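Local structure of abietadiene synthase, chloroplastic (Abies grandis, 3S9V) at residues 337-342 / 381-386; 365-370 / 415-420; 372-377 / 422-427; 376-381 / 730-735; 428-433 / 747-752. The protein belongs to the plant terpene synthase family, a mainly helical protein that joins an N-terminal terpene synthase domain to a metal-binding terpene synthase domain. All blocks are in the same frame, centred on the assembly; numbering follows the deposited sequence.

Contact 1. Residues 337-342 / 381-386; sequences VSSDVL and TIMEEA
Leu342 carries this contact between the loop 337-342 and the first turns of helix 381-397. Its CB rests against Ile382 CG1 at 3.9 Å. With CG anti to the carbonyl carbon (chi1 -64°) and beside the backbone N, CD1 becomes the working tip: it meets Met383 SD at 3.7 Å and reaches Ala386 CB, one turn further on, at 4.4 Å. The thioether gets there because the Met383 chain bends at both chi2 and chi3, so that it crosses the leucine at about a right angle. Ser339 adds to the same patch. Its CB lies 3.8 Å from Met383 CG, while its hydroxyl OG sits beside the Ile382 CG2 methyl and makes a weak hydrogen bond to Glu380. No hydrogen bond joins the two segments, so apolar fit does the work. The loop keeps its own shape through an ST turn, in which Asp340 N donates to Ser338 OG over 2.9 Å. The loop is packed behind by helix 320-332, where Val337 and Val341 touch Leu327, and helix 381-397 leans on helix 363-373 through Met383 against Cys372 and Ala386 against Val369.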
# COMPACT_ATOMS: atom_id res chain seq x y z
N VAL A 337 -16.64 -5.40 1.88
CA VAL A 337 -15.98 -6.38 1.03
C VAL A 337 -15.48 -7.50 1.93
O VAL A 337 -15.14 -7.28 3.08
CB VAL A 337 -14.80 -5.75 0.27
CG1 VAL A 337 -15.33 -4.77 -0.77
CG2 VAL A 337 -13.87 -5.04 1.24
N SER A 338 -15.43 -8.71 1.38
CA SER A 338 -14.99 -9.87 2.15
C SER A 338 -13.65 -10.39 1.67
O SER A 338 -13.32 -10.27 0.49
CB SER A 338 -16.02 -10.99 2.04
OG SER A 338 -15.49 -12.22 2.52
N SER A 339 -12.89 -10.98 2.58
CA SER A 339 -11.60 -11.55 2.21
C SER A 339 -11.83 -12.87 1.48
O SER A 339 -10.89 -13.48 0.98
CB SER A 339 -10.74 -11.78 3.46
OG SER A 339 -11.41 -12.64 4.37
N ASP A 340 -13.09 -13.31 1.40
CA ASP A 340 -13.40 -14.55 0.69
C ASP A 340 -13.00 -14.45 -0.78
O ASP A 340 -12.83 -15.48 -1.45
CB ASP A 340 -14.90 -14.89 0.74
CG ASP A 340 -15.37 -15.24 2.13
OD1 ASP A 340 -14.60 -15.86 2.90
OD2 ASP A 340 -16.54 -14.92 2.46
N VAL A 341 -12.86 -13.23 -1.28
CA VAL A 341 -12.47 -13.02 -2.68
C VAL A 341 -11.13 -13.68 -2.99
O VAL A 341 -10.89 -14.11 -4.11
CB VAL A 341 -12.37 -11.50 -3.05
CG1 VAL A 341 -13.74 -10.86 -3.03
CG2 VAL A 341 -11.43 -10.80 -2.10
N LEU A 342 -10.25 -13.75 -1.99
CA LEU A 342 -8.94 -14.36 -2.18
C LEU A 342 -8.96 -15.88 -2.34
O LEU A 342 -8.02 -16.46 -2.88
CB LEU A 342 -8.01 -14.00 -1.01
CG LEU A 342 -7.64 -12.53 -0.81
CD1 LEU A 342 -6.69 -12.42 0.35
CD2 LEU A 342 -7.00 -11.96 -2.08
N THR A 381 -8.87 -16.77 8.27
CA THR A 381 -7.79 -17.72 8.00
C THR A 381 -7.10 -17.50 6.65
O THR A 381 -5.88 -17.62 6.54
CB THR A 381 -8.33 -19.17 8.05
OG1 THR A 381 -8.82 -19.45 9.37
CG2 THR A 381 -7.24 -20.17 7.71
N ILE A 382 -7.87 -17.18 5.62
CA ILE A 382 -7.31 -16.97 4.29
C ILE A 382 -6.25 -15.85 4.28
O ILE A 382 -5.24 -15.97 3.60
CB ILE A 382 -8.41 -16.62 3.26
CG1 ILE A 382 -7.84 -16.65 1.84
CG2 ILE A 382 -9.00 -15.25 3.56
CD1 ILE A 382 -7.45 -18.03 1.38
N MET A 383 -6.48 -14.79 5.04
CA MET A 383 -5.54 -13.67 5.10
C MET A 383 -4.24 -14.09 5.76
O MET A 383 -3.17 -13.61 5.39
CB MET A 383 -6.16 -12.49 5.87
CG MET A 383 -7.37 -11.85 5.19
SD MET A 383 -7.00 -10.89 3.68
CE MET A 383 -7.02 -9.24 4.33
N GLU A 384 -4.32 -14.98 6.74
CA GLU A 384 -3.14 -15.49 7.43
C GLU A 384 -2.33 -16.33 6.45
O GLU A 384 -1.11 -16.22 6.37
CB GLU A 384 -3.56 -16.35 8.62
CG GLU A 384 -2.43 -16.75 9.55
CD GLU A 384 -2.90 -17.74 10.61
OE1 GLU A 384 -3.98 -17.52 11.22
OE2 GLU A 384 -2.18 -18.74 10.85
N GLU A 385 -3.02 -17.17 5.69
CA GLU A 385 -2.35 -18.01 4.69
C GLU A 385 -1.71 -17.14 3.62
O GLU A 385 -0.61 -17.43 3.16
CB GLU A 385 -3.34 -18.97 4.03
CG GLU A 385 -4.16 -19.80 5.00
CD GLU A 385 -5.07 -20.81 4.30
OE1 GLU A 385 -5.87 -20.41 3.43
OE2 GLU A 385 -4.97 -22.01 4.63
N ALA A 386 -2.39 -16.06 3.22
CA ALA A 386 -1.86 -15.16 2.20
C ALA A 386 -0.60 -14.50 2.73
O ALA A 386 0.39 -14.37 2.01
CB ALA A 386 -2.89 -14.09 1.82

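Contact 2. Residues 365-370 / 415-420; sequences DMLNVN and GEVEYA
The oxygen of water 1 is the best-held polar atom between helices 363-373 and 413-422: two hydrogen bonds grip it, and it is the donor in both. One goes to Asn370 OD1 at 2.7 Å, the other to the backbone oxygen Ala420 O at 2.8 Å, and the two arms open to about 102°, close to tetrahedral. Asn370 reaches across because its CG stands anti to the backbone N (chi1 176°), and the ND2 bond to Thr390 of helix 381-397 helps to set the turn of the amide. The carbonyl of Ala420 lies in the last turn of its helix, where the residue four further on is Pro424, which has no N-H to offer; the water supplies a donor instead. Beside this bridge the packing is apolar and rests on Leu367. Its CD1 presses on Ala420 CB at 3.6 Å, and its CD2 meets Glu416 CB at 3.9 Å, with Val417 CG2 a looser neighbour. Leucine and glutamate cross at about a right angle, and the carboxylate of Glu416 is directed to a salt bridge with Arg282. The axes of segments 365-370 and 415-420 approach to 10.7 Å and run in roughly the same direction, 26° apart, with helix 381-397 between them in the chain. Such a relation of alternate helices is consistent with the helical-barrel architecture of the terpene synthase N-terminal domain.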
# COMPACT_ATOMS: atom_id res chain seq x y z
N ASP A 365 2.75 -8.62 -7.86
CA ASP A 365 1.46 -9.07 -7.32
C ASP A 365 1.54 -9.69 -5.93
O ASP A 365 0.65 -9.46 -5.10
CB ASP A 365 0.76 -10.02 -8.30
CG ASP A 365 1.68 -11.10 -8.83
OD1 ASP A 365 2.66 -10.76 -9.53
OD2 ASP A 365 1.41 -12.29 -8.55
N MET A 366 2.57 -10.48 -5.64
CA MET A 366 2.67 -11.07 -4.31
C MET A 366 2.82 -9.93 -3.31
O MET A 366 2.36 -10.03 -2.18
CB MET A 366 3.85 -12.05 -4.17
CG MET A 366 3.66 -13.41 -4.86
SD MET A 366 2.21 -14.38 -4.34
CE MET A 366 0.98 -13.75 -5.46
N LEU A 367 3.46 -8.85 -3.74
CA LEU A 367 3.64 -7.70 -2.86
C LEU A 367 2.31 -7.05 -2.50
O LEU A 367 2.05 -6.77 -1.32
CB LEU A 367 4.56 -6.65 -3.49
CG LEU A 367 4.61 -5.34 -2.69
CD1 LEU A 367 5.04 -5.64 -1.26
CD2 LEU A 367 5.58 -4.36 -3.33
N ASN A 368 1.46 -6.79 -3.49
CA ASN A 368 0.17 -6.18 -3.18
C ASN A 368 -0.70 -7.12 -2.36
O ASN A 368 -1.52 -6.68 -1.54
CB ASN A 368 -0.55 -5.76 -4.47
CG ASN A 368 0.15 -4.59 -5.15
OD1 ASN A 368 0.53 -3.62 -4.49
ND2 ASN A 368 0.30 -4.66 -6.47
N VAL A 369 -0.52 -8.42 -2.56
CA VAL A 369 -1.26 -9.42 -1.80
C VAL A 369 -0.76 -9.37 -0.36
O VAL A 369 -1.54 -9.50 0.58
CB VAL A 369 -1.05 -10.85 -2.38
CG1 VAL A 369 -1.62 -11.89 -1.42
CG2 VAL A 369 -1.74 -10.98 -3.73
N ASN A 370 0.55 -9.19 -0.18
CA ASN A 370 1.13 -9.13 1.17
C ASN A 370 0.63 -7.92 1.96
O ASN A 370 0.28 -8.04 3.13
CB ASN A 370 2.67 -9.11 1.10
CG ASN A 370 3.31 -8.96 2.47
OD1 ASN A 370 3.47 -7.86 2.98
ND2 ASN A 370 3.68 -10.09 3.07
N GLY A 415 13.06 -2.04 -3.21
CA GLY A 415 12.87 -1.09 -2.13
C GLY A 415 11.47 -1.17 -1.55
O GLY A 415 11.28 -1.03 -0.34
N GLU A 416 10.48 -1.39 -2.41
CA GLU A 416 9.10 -1.50 -1.94
C GLU A 416 8.92 -2.78 -1.15
O GLU A 416 8.20 -2.81 -0.15
CB GLU A 416 8.13 -1.48 -3.12
CG GLU A 416 8.00 -0.13 -3.80
CD GLU A 416 7.00 -0.16 -4.95
OE1 GLU A 416 5.84 -0.58 -4.73
OE2 GLU A 416 7.38 0.23 -6.07
N VAL A 417 9.57 -3.84 -1.59
CA VAL A 417 9.48 -5.10 -0.89
C VAL A 417 10.16 -4.97 0.48
O VAL A 417 9.53 -5.20 1.51
CB VAL A 417 10.16 -6.23 -1.69
CG1 VAL A 417 10.19 -7.52 -0.88
CG2 VAL A 417 9.40 -6.44 -3.00
N GLU A 418 11.42 -4.57 0.48
CA GLU A 418 12.15 -4.42 1.73
C GLU A 418 11.36 -3.61 2.75
O GLU A 418 11.34 -3.97 3.93
CB GLU A 418 13.51 -3.77 1.48
CG GLU A 418 14.58 -4.74 1.02
CD GLU A 418 15.93 -4.08 0.82
OE1 GLU A 418 16.92 -4.79 0.54
OE2 GLU A 418 16.01 -2.83 0.96
N TYR A 419 10.72 -2.53 2.31
CA TYR A 419 9.95 -1.71 3.24
C TYR A 419 8.73 -2.48 3.75
O TYR A 419 8.50 -2.56 4.96
CB TYR A 419 9.47 -0.42 2.57
CG TYR A 419 8.69 0.45 3.54
CD1 TYR A 419 9.35 1.23 4.49
CD2 TYR A 419 7.30 0.43 3.56
CE1 TYR A 419 8.65 1.95 5.45
CE2 TYR A 419 6.58 1.15 4.52
CZ TYR A 419 7.26 1.91 5.46
OH TYR A 419 6.56 2.60 6.42
N ALA A 420 7.96 -3.04 2.83
CA ALA A 420 6.77 -3.80 3.17
C ALA A 420 7.04 -4.96 4.12
O ALA A 420 6.22 -5.25 4.98
CB ALA A 420 6.09 -4.32 1.91
O HOH W 1 3.60 -5.36 4.01

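Contact 3. Residues 372-377 / 422-427; sequences CSHVSF and KYPWHK
Two chain segments here trade the same kind of contact in both directions: each lays an aliphatic carbon over an aromatic face of the other, and no hydrogen bond passes between them. Pro424 CB stands over the His374 ring, 3.8 Å from its centroid and 17° off the normal, displaced toward the rim so that CE1 is its nearest ring atom. In return Val375 CG2 sits squarely above the five-membered ring of Trp425, 3.9 Å from that centroid and 13° off the normal. Between these two CH-pi contacts the side chains of His374 and Trp425 slide past each other in opposite directions, bringing His374 CB and Trp425 CB to 3.4 Å, a tight meeting. Backbone turns set up the exchange. Val375 is the centre of an inverse gamma turn, and on the other side Lys427 N bonds Pro424 O at 2.8 Å, folding the connection that leads to helix 430-440. With no hydrogen bond across it, the contact rests on CH-pi and dispersion forces, while the indole N-H of Trp425 and NE2 of His426 find their polar partner elsewhere, in Asn731.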
# COMPACT_ATOMS: atom_id res chain seq x y z
N CYS A 372 -2.14 -6.42 1.53
CA CYS A 372 -3.53 -6.72 1.83
C CYS A 372 -3.71 -7.70 3.00
O CYS A 372 -4.56 -7.49 3.86
CB CYS A 372 -4.21 -7.28 0.56
SG CYS A 372 -5.89 -7.92 0.80
N SER A 373 -2.90 -8.74 3.05
CA SER A 373 -3.02 -9.76 4.10
C SER A 373 -2.85 -9.26 5.53
O SER A 373 -3.29 -9.93 6.47
CB SER A 373 -2.03 -10.90 3.86
OG SER A 373 -0.69 -10.47 4.11
N HIS A 374 -2.22 -8.11 5.70
CA HIS A 374 -2.02 -7.57 7.04
C HIS A 374 -3.24 -6.85 7.60
O HIS A 374 -3.38 -6.72 8.81
CB HIS A 374 -0.82 -6.62 7.06
CG HIS A 374 0.51 -7.32 7.02
ND1 HIS A 374 1.09 -7.88 8.14
CD2 HIS A 374 1.34 -7.59 5.99
CE1 HIS A 374 2.21 -8.48 7.79
NE2 HIS A 374 2.39 -8.32 6.49
N VAL A 375 -4.13 -6.39 6.72
CA VAL A 375 -5.32 -5.67 7.18
C VAL A 375 -6.45 -6.67 7.33
O VAL A 375 -7.47 -6.61 6.65
CB VAL A 375 -5.71 -4.55 6.19
CG1 VAL A 375 -6.75 -3.65 6.80
CG2 VAL A 375 -4.47 -3.74 5.82
N SER A 376 -6.26 -7.60 8.27
CA SER A 376 -7.21 -8.66 8.51
C SER A 376 -7.98 -8.51 9.81
O SER A 376 -7.57 -7.79 10.73
CB SER A 376 -6.47 -9.99 8.55
OG SER A 376 -5.50 -9.96 9.59
N PHE A 377 -9.10 -9.23 9.86
CA PHE A 377 -9.98 -9.25 11.02
C PHE A 377 -9.86 -10.62 11.66
O PHE A 377 -9.40 -11.57 11.02
CB PHE A 377 -11.43 -9.02 10.59
CG PHE A 377 -11.66 -7.69 9.93
CD1 PHE A 377 -10.77 -6.64 10.11
CD2 PHE A 377 -12.80 -7.48 9.15
CE1 PHE A 377 -10.99 -5.40 9.52
CE2 PHE A 377 -13.03 -6.24 8.56
CZ PHE A 377 -12.13 -5.20 8.75
N LYS A 422 9.79 -5.26 6.27
CA LYS A 422 10.31 -4.81 7.55
C LYS A 422 9.32 -3.92 8.30
O LYS A 422 9.24 -3.96 9.52
CB LYS A 422 11.64 -4.08 7.36
CG LYS A 422 12.40 -3.82 8.64
CD LYS A 422 13.74 -3.17 8.36
CE LYS A 422 14.53 -2.93 9.63
NZ LYS A 422 15.83 -2.27 9.34
N TYR A 423 8.56 -3.11 7.56
CA TYR A 423 7.58 -2.22 8.17
C TYR A 423 6.15 -2.49 7.69
O TYR A 423 5.56 -1.68 6.96
CB TYR A 423 7.95 -0.77 7.88
CG TYR A 423 9.32 -0.39 8.43
CD1 TYR A 423 9.55 -0.35 9.80
CD2 TYR A 423 10.38 -0.12 7.57
CE1 TYR A 423 10.81 -0.06 10.32
CE2 TYR A 423 11.65 0.18 8.07
CZ TYR A 423 11.86 0.21 9.45
OH TYR A 423 13.11 0.49 9.94
N PRO A 424 5.58 -3.64 8.09
CA PRO A 424 4.22 -4.04 7.72
C PRO A 424 3.19 -3.07 8.29
O PRO A 424 3.54 -2.15 9.03
CB PRO A 424 4.06 -5.42 8.36
CG PRO A 424 5.44 -5.92 8.50
CD PRO A 424 6.21 -4.69 8.90
N TRP A 425 1.94 -3.31 7.93
CA TRP A 425 0.79 -2.52 8.37
C TRP A 425 0.89 -1.95 9.79
O TRP A 425 0.93 -0.74 10.00
CB TRP A 425 -0.45 -3.42 8.24
CG TRP A 425 -1.75 -2.85 8.73
CD1 TRP A 425 -2.57 -3.40 9.67
CD2 TRP A 425 -2.41 -1.67 8.27
NE1 TRP A 425 -3.71 -2.64 9.81
CE2 TRP A 425 -3.63 -1.57 8.96
CE3 TRP A 425 -2.08 -0.68 7.32
CZ2 TRP A 425 -4.54 -0.52 8.75
CZ3 TRP A 425 -2.98 0.36 7.11
CH2 TRP A 425 -4.20 0.43 7.82
N HIS A 426 0.95 -2.83 10.78
CA HIS A 426 1.00 -2.41 12.17
C HIS A 426 2.26 -1.68 12.63
O HIS A 426 2.35 -1.30 13.79
CB HIS A 426 0.74 -3.61 13.07
CG HIS A 426 -0.63 -4.19 12.92
ND1 HIS A 426 -0.88 -5.54 12.92
CD2 HIS A 426 -1.83 -3.59 12.75
CE1 HIS A 426 -2.17 -5.76 12.76
NE2 HIS A 426 -2.77 -4.59 12.65
N LYS A 427 3.22 -1.49 11.73
CA LYS A 427 4.48 -0.82 12.07
C LYS A 427 4.79 0.30 11.10
O LYS A 427 5.84 0.93 11.20
CB LYS A 427 5.65 -1.81 12.04
CG LYS A 427 5.54 -2.98 12.98
CD LYS A 427 6.80 -3.82 12.88
CE LYS A 427 6.68 -5.10 13.68
NZ LYS A 427 7.93 -5.90 13.59

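Contact 4. Residues 376-381 / 730-735; sequences SFPGET and LNREFV
At the centre of the first shell the Phe377 ring lies against the backbone and side-chain root of Arg732. Arg732 CG stands above the middle of the ring, 4.2 Å from its centroid, in a CH-pi contact, while Phe377 CE1 comes within 3.6 Å of Arg732 CA. Val735 CG1 meets the ring at its edge, 4.0 Å from CZ. The arginine then bends at chi3 and turns its guanidinium 46° from the phenyl plane, so that Pro378 CG covers one guanidinium face, 3.4 Å from NH2. Water 2 accepts from the same Arg732 NH2 at 2.8 Å and donates a longer bond to Pro378 O. The one direct hydrogen bond comes from Asn731 ND2, which reaches a lone pair of Ser376 O at 3.1 Å, in the carbonyl plane and nearly in its own amide plane.

A second shell positions these groups. A type II beta turn runs from Phe377 to Glu380, with Gly379 at its third position, at positive phi, where a side chain would collide with the carbonyl oxygen of Pro378. Glu380 OE1 accepts from Phe377 N at 2.9 Å, approached from above the carboxylate plane, and Arg331 both pairs with that carboxylate and makes a cation-pi contact with the Phe377 ring. Asn731 OD1, held by Trp425 and His426, helps to fix the amide so that ND2 faces Ser376 O. The whole is a turn-to-helix interface, joining the N-terminal helical region to helix 712-736 as in the multidomain, all-helical architecture of plant terpene synthases.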
# COMPACT_ATOMS: atom_id res chain seq x y z
N SER A 376 -6.26 -7.60 8.27
CA SER A 376 -7.21 -8.66 8.51
C SER A 376 -7.98 -8.51 9.81
O SER A 376 -7.57 -7.79 10.73
CB SER A 376 -6.47 -9.99 8.55
OG SER A 376 -5.50 -9.96 9.59
N PHE A 377 -9.10 -9.23 9.86
CA PHE A 377 -9.98 -9.25 11.02
C PHE A 377 -9.86 -10.62 11.66
O PHE A 377 -9.40 -11.57 11.02
CB PHE A 377 -11.43 -9.02 10.59
CG PHE A 377 -11.66 -7.69 9.93
CD1 PHE A 377 -10.77 -6.64 10.11
CD2 PHE A 377 -12.80 -7.48 9.15
CE1 PHE A 377 -10.99 -5.40 9.52
CE2 PHE A 377 -13.03 -6.24 8.56
CZ PHE A 377 -12.13 -5.20 8.75
N PRO A 378 -10.27 -10.74 12.92
CA PRO A 378 -10.17 -12.04 13.58
C PRO A 378 -10.95 -13.11 12.83
O PRO A 378 -12.05 -12.85 12.34
CB PRO A 378 -10.74 -11.77 14.97
CG PRO A 378 -11.68 -10.62 14.75
CD PRO A 378 -10.91 -9.75 13.80
N GLY A 379 -10.37 -14.30 12.73
CA GLY A 379 -11.03 -15.40 12.05
C GLY A 379 -10.87 -15.47 10.54
O GLY A 379 -11.46 -16.35 9.92
N GLU A 380 -10.11 -14.57 9.94
CA GLU A 380 -9.94 -14.62 8.50
C GLU A 380 -8.71 -15.45 8.16
O GLU A 380 -7.65 -14.92 7.82
CB GLU A 380 -9.83 -13.21 7.92
CG GLU A 380 -11.06 -12.37 8.23
CD GLU A 380 -11.12 -11.07 7.44
OE1 GLU A 380 -10.10 -10.35 7.37
OE2 GLU A 380 -12.20 -10.77 6.89
N THR A 381 -8.87 -16.77 8.27
CA THR A 381 -7.79 -17.72 8.00
C THR A 381 -7.10 -17.50 6.65
O THR A 381 -5.88 -17.62 6.54
CB THR A 381 -8.33 -19.17 8.05
OG1 THR A 381 -8.82 -19.45 9.37
CG2 THR A 381 -7.24 -20.17 7.71
N LEU A 730 -8.04 -5.05 16.82
CA LEU A 730 -7.88 -3.60 16.73
C LEU A 730 -8.12 -3.13 15.29
O LEU A 730 -8.64 -2.03 15.07
CB LEU A 730 -6.48 -3.18 17.20
CG LEU A 730 -6.23 -1.68 17.30
CD1 LEU A 730 -7.23 -1.07 18.28
CD2 LEU A 730 -4.81 -1.43 17.77
N ASN A 731 -7.74 -3.94 14.30
CA ASN A 731 -7.98 -3.57 12.91
C ASN A 731 -9.47 -3.43 12.69
O ASN A 731 -9.94 -2.44 12.13
CB ASN A 731 -7.47 -4.63 11.93
CG ASN A 731 -5.98 -4.58 11.71
OD1 ASN A 731 -5.37 -3.51 11.76
ND2 ASN A 731 -5.39 -5.74 11.44
N ARG A 732 -10.23 -4.44 13.11
CA ARG A 732 -11.66 -4.42 12.91
C ARG A 732 -12.29 -3.21 13.55
O ARG A 732 -13.21 -2.62 12.99
CB ARG A 732 -12.32 -5.70 13.44
CG ARG A 732 -13.78 -5.84 13.00
CD ARG A 732 -14.35 -7.20 13.39
NE ARG A 732 -14.20 -7.46 14.82
CZ ARG A 732 -14.47 -8.62 15.41
NH1 ARG A 732 -14.29 -8.76 16.71
NH2 ARG A 732 -14.91 -9.64 14.69
N GLU A 733 -11.80 -2.84 14.73
CA GLU A 733 -12.35 -1.67 15.42
C GLU A 733 -12.04 -0.41 14.60
O GLU A 733 -12.93 0.39 14.31
CB GLU A 733 -11.75 -1.52 16.82
CG GLU A 733 -12.02 -2.69 17.74
CD GLU A 733 -13.49 -2.88 18.04
OE1 GLU A 733 -14.13 -1.91 18.51
OE2 GLU A 733 -14.00 -3.99 17.81
N PHE A 734 -10.77 -0.26 14.23
CA PHE A 734 -10.32 0.88 13.45
C PHE A 734 -11.11 1.04 12.17
O PHE A 734 -11.43 2.15 11.75
CB PHE A 734 -8.83 0.73 13.11
CG PHE A 734 -8.31 1.79 12.18
CD1 PHE A 734 -8.21 3.12 12.59
CD2 PHE A 734 -7.89 1.46 10.89
CE1 PHE A 734 -7.71 4.11 11.73
CE2 PHE A 734 -7.39 2.43 10.02
CZ PHE A 734 -7.30 3.76 10.44
N VAL A 735 -11.43 -0.08 11.54
CA VAL A 735 -12.16 -0.05 10.28
C VAL A 735 -13.67 0.02 10.40
O VAL A 735 -14.30 0.84 9.74
CB VAL A 735 -11.81 -1.27 9.40
CG1 VAL A 735 -12.72 -1.32 8.19
CG2 VAL A 735 -10.36 -1.18 8.94
O HOH W 2 -14.23 -10.40 12.13

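Contact 5. Residues 428-433 / 747-752; sequences SMPRLE and VFETAR
Charge and hydrogen bonding organise the polar half of this contact. Arg752 NH1 and Glu749 OE2, one turn apart on helix 741-757, form a salt bridge of 2.7 Å, with the syn lone pair of the carboxylate meeting the guanidinium edge nearly in plane. Arg752 NH2 bonds Trp425 O, and the indole of Trp425 adds a cation-pi contact. Ser428 O comes close too: it lies over a guanidinium face, 3.0 Å from Arg752 CZ, at an angle poor for a hydrogen bond but probably favourable electrostatically. Ser428 OG donates to the anti lone pair of Glu433 OE1 at 2.8 Å and is also bonded to Tyr419 OH. Residues 429-433 form a helix start: Met429 is the N-cap of helix 430-440, Pro430 opens its first turn, and Glu433 N closes that turn on Met429 O at 3.0 Å. The remaining contacts are nonpolar or mixed. Met429, curled at chi2 and chi3, runs antiparallel to the arginine and places SD 3.7 Å from Arg752 CB. Its CE methyl touches Glu749 OE1 at 3.4 Å. Pro430 CD meets that oxygen tip to tip at 3.5 Å, while Phe514 of helix 504-514 packs on Met429, Pro430 and Glu749.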
# COMPACT_ATOMS: atom_id res chain seq x y z
N SER A 428 3.89 0.54 10.16
CA SER A 428 4.10 1.57 9.16
C SER A 428 3.38 2.88 9.47
O SER A 428 2.15 2.96 9.39
CB SER A 428 3.67 1.04 7.79
OG SER A 428 3.91 2.01 6.78
N MET A 429 4.14 3.92 9.81
CA MET A 429 3.57 5.23 10.11
C MET A 429 3.49 6.00 8.78
O MET A 429 4.41 5.94 7.97
CB MET A 429 4.45 5.99 11.11
CG MET A 429 4.95 5.16 12.30
SD MET A 429 3.65 4.29 13.21
CE MET A 429 2.56 5.67 13.57
N PRO A 430 2.39 6.73 8.56
CA PRO A 430 2.16 7.51 7.34
C PRO A 430 3.34 8.29 6.75
O PRO A 430 3.63 8.16 5.55
CB PRO A 430 1.00 8.43 7.73
CG PRO A 430 0.22 7.58 8.67
CD PRO A 430 1.30 6.95 9.53
N ARG A 431 4.02 9.10 7.56
CA ARG A 431 5.15 9.87 7.04
C ARG A 431 6.30 8.97 6.59
O ARG A 431 6.91 9.21 5.54
CB ARG A 431 5.66 10.87 8.08
CG ARG A 431 4.69 12.02 8.38
CD ARG A 431 4.59 13.01 7.22
NE ARG A 431 3.63 12.59 6.20
CZ ARG A 431 3.39 13.25 5.08
NH1 ARG A 431 4.04 14.37 4.80
NH2 ARG A 431 2.47 12.79 4.23
N LEU A 432 6.61 7.94 7.37
CA LEU A 432 7.70 7.04 7.01
C LEU A 432 7.39 6.26 5.73
O LEU A 432 8.28 6.07 4.89
CB LEU A 432 7.99 6.09 8.17
CG LEU A 432 8.46 6.82 9.44
CD1 LEU A 432 8.71 5.82 10.57
CD2 LEU A 432 9.74 7.59 9.11
N GLU A 433 6.14 5.82 5.57
CA GLU A 433 5.76 5.09 4.37
C GLU A 433 5.77 6.05 3.20
O GLU A 433 6.23 5.72 2.11
CB GLU A 433 4.36 4.47 4.50
CG GLU A 433 3.96 3.65 3.26
CD GLU A 433 2.65 2.90 3.41
OE1 GLU A 433 2.48 2.17 4.41
OE2 GLU A 433 1.78 3.01 2.51
N VAL A 747 -6.24 6.80 18.10
CA VAL A 747 -6.21 5.55 18.82
C VAL A 747 -5.33 4.50 18.14
O VAL A 747 -4.44 3.93 18.76
CB VAL A 747 -7.63 4.98 19.00
CG1 VAL A 747 -7.56 3.61 19.69
CG2 VAL A 747 -8.46 5.92 19.83
N PHE A 748 -5.59 4.26 16.85
CA PHE A 748 -4.87 3.25 16.08
C PHE A 748 -3.39 3.57 15.81
O PHE A 748 -2.54 2.68 15.85
CB PHE A 748 -5.60 3.02 14.75
CG PHE A 748 -5.14 1.79 14.02
CD1 PHE A 748 -5.45 0.53 14.48
CD2 PHE A 748 -4.39 1.91 12.86
CE1 PHE A 748 -5.01 -0.60 13.81
CE2 PHE A 748 -3.94 0.78 12.18
CZ PHE A 748 -4.26 -0.47 12.65
N GLU A 749 -3.09 4.83 15.52
CA GLU A 749 -1.72 5.23 15.24
C GLU A 749 -0.86 5.19 16.50
O GLU A 749 0.34 4.91 16.43
CB GLU A 749 -1.68 6.64 14.65
CG GLU A 749 -2.37 6.77 13.30
CD GLU A 749 -1.80 5.84 12.25
OE1 GLU A 749 -0.56 5.68 12.21
OE2 GLU A 749 -2.58 5.28 11.46
N THR A 750 -1.47 5.49 17.64
CA THR A 750 -0.73 5.46 18.89
C THR A 750 -0.28 4.01 19.13
O THR A 750 0.85 3.77 19.56
CB THR A 750 -1.57 6.00 20.07
OG1 THR A 750 -1.75 7.41 19.92
CG2 THR A 750 -0.88 5.74 21.39
N ALA A 751 -1.14 3.03 18.83
CA ALA A 751 -0.76 1.62 19.00
C ALA A 751 0.39 1.29 18.03
O ALA A 751 1.34 0.61 18.40
CB ALA A 751 -1.97 0.69 18.74
N ARG A 752 0.29 1.79 16.80
CA ARG A 752 1.32 1.53 15.80
C ARG A 752 2.68 2.08 16.21
O ARG A 752 3.70 1.40 16.05
CB ARG A 752 0.92 2.15 14.46
CG ARG A 752 -0.39 1.63 13.92
CD ARG A 752 -0.81 2.39 12.68
NE ARG A 752 -0.36 1.74 11.46
CZ ARG A 752 -0.65 2.18 10.24
NH1 ARG A 752 -1.38 3.27 10.09
NH2 ARG A 752 -0.24 1.50 9.18

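In the fold
The five contacts form a connected path from the N-terminal helical region to the C-terminal helices. Contacts 3 and 4 share Ser376 and Phe377, and their centres lie about 11 Å apart, as do those of contacts 3 and 5. Asn731 OD1 of contact 4 lies 2.7 Å from Trp425 NE1 and 2.9 Å from His426 NE2 of contact 3. Contact 1 backs onto contact 3 where Met383 CE approaches Cys372 O at 3.1 Å. Contact 2 meets contact 1 through Val369 and Ala386. Contact 5 joins contact 3 through Trp425 O and Arg752 NH2, 2.7 Å apart, contact 2 through Tyr419, and contact 4 through Phe734, stacked on Phe748. Contacts 1 and 5 lie farthest apart, centres about 23 Å from each other.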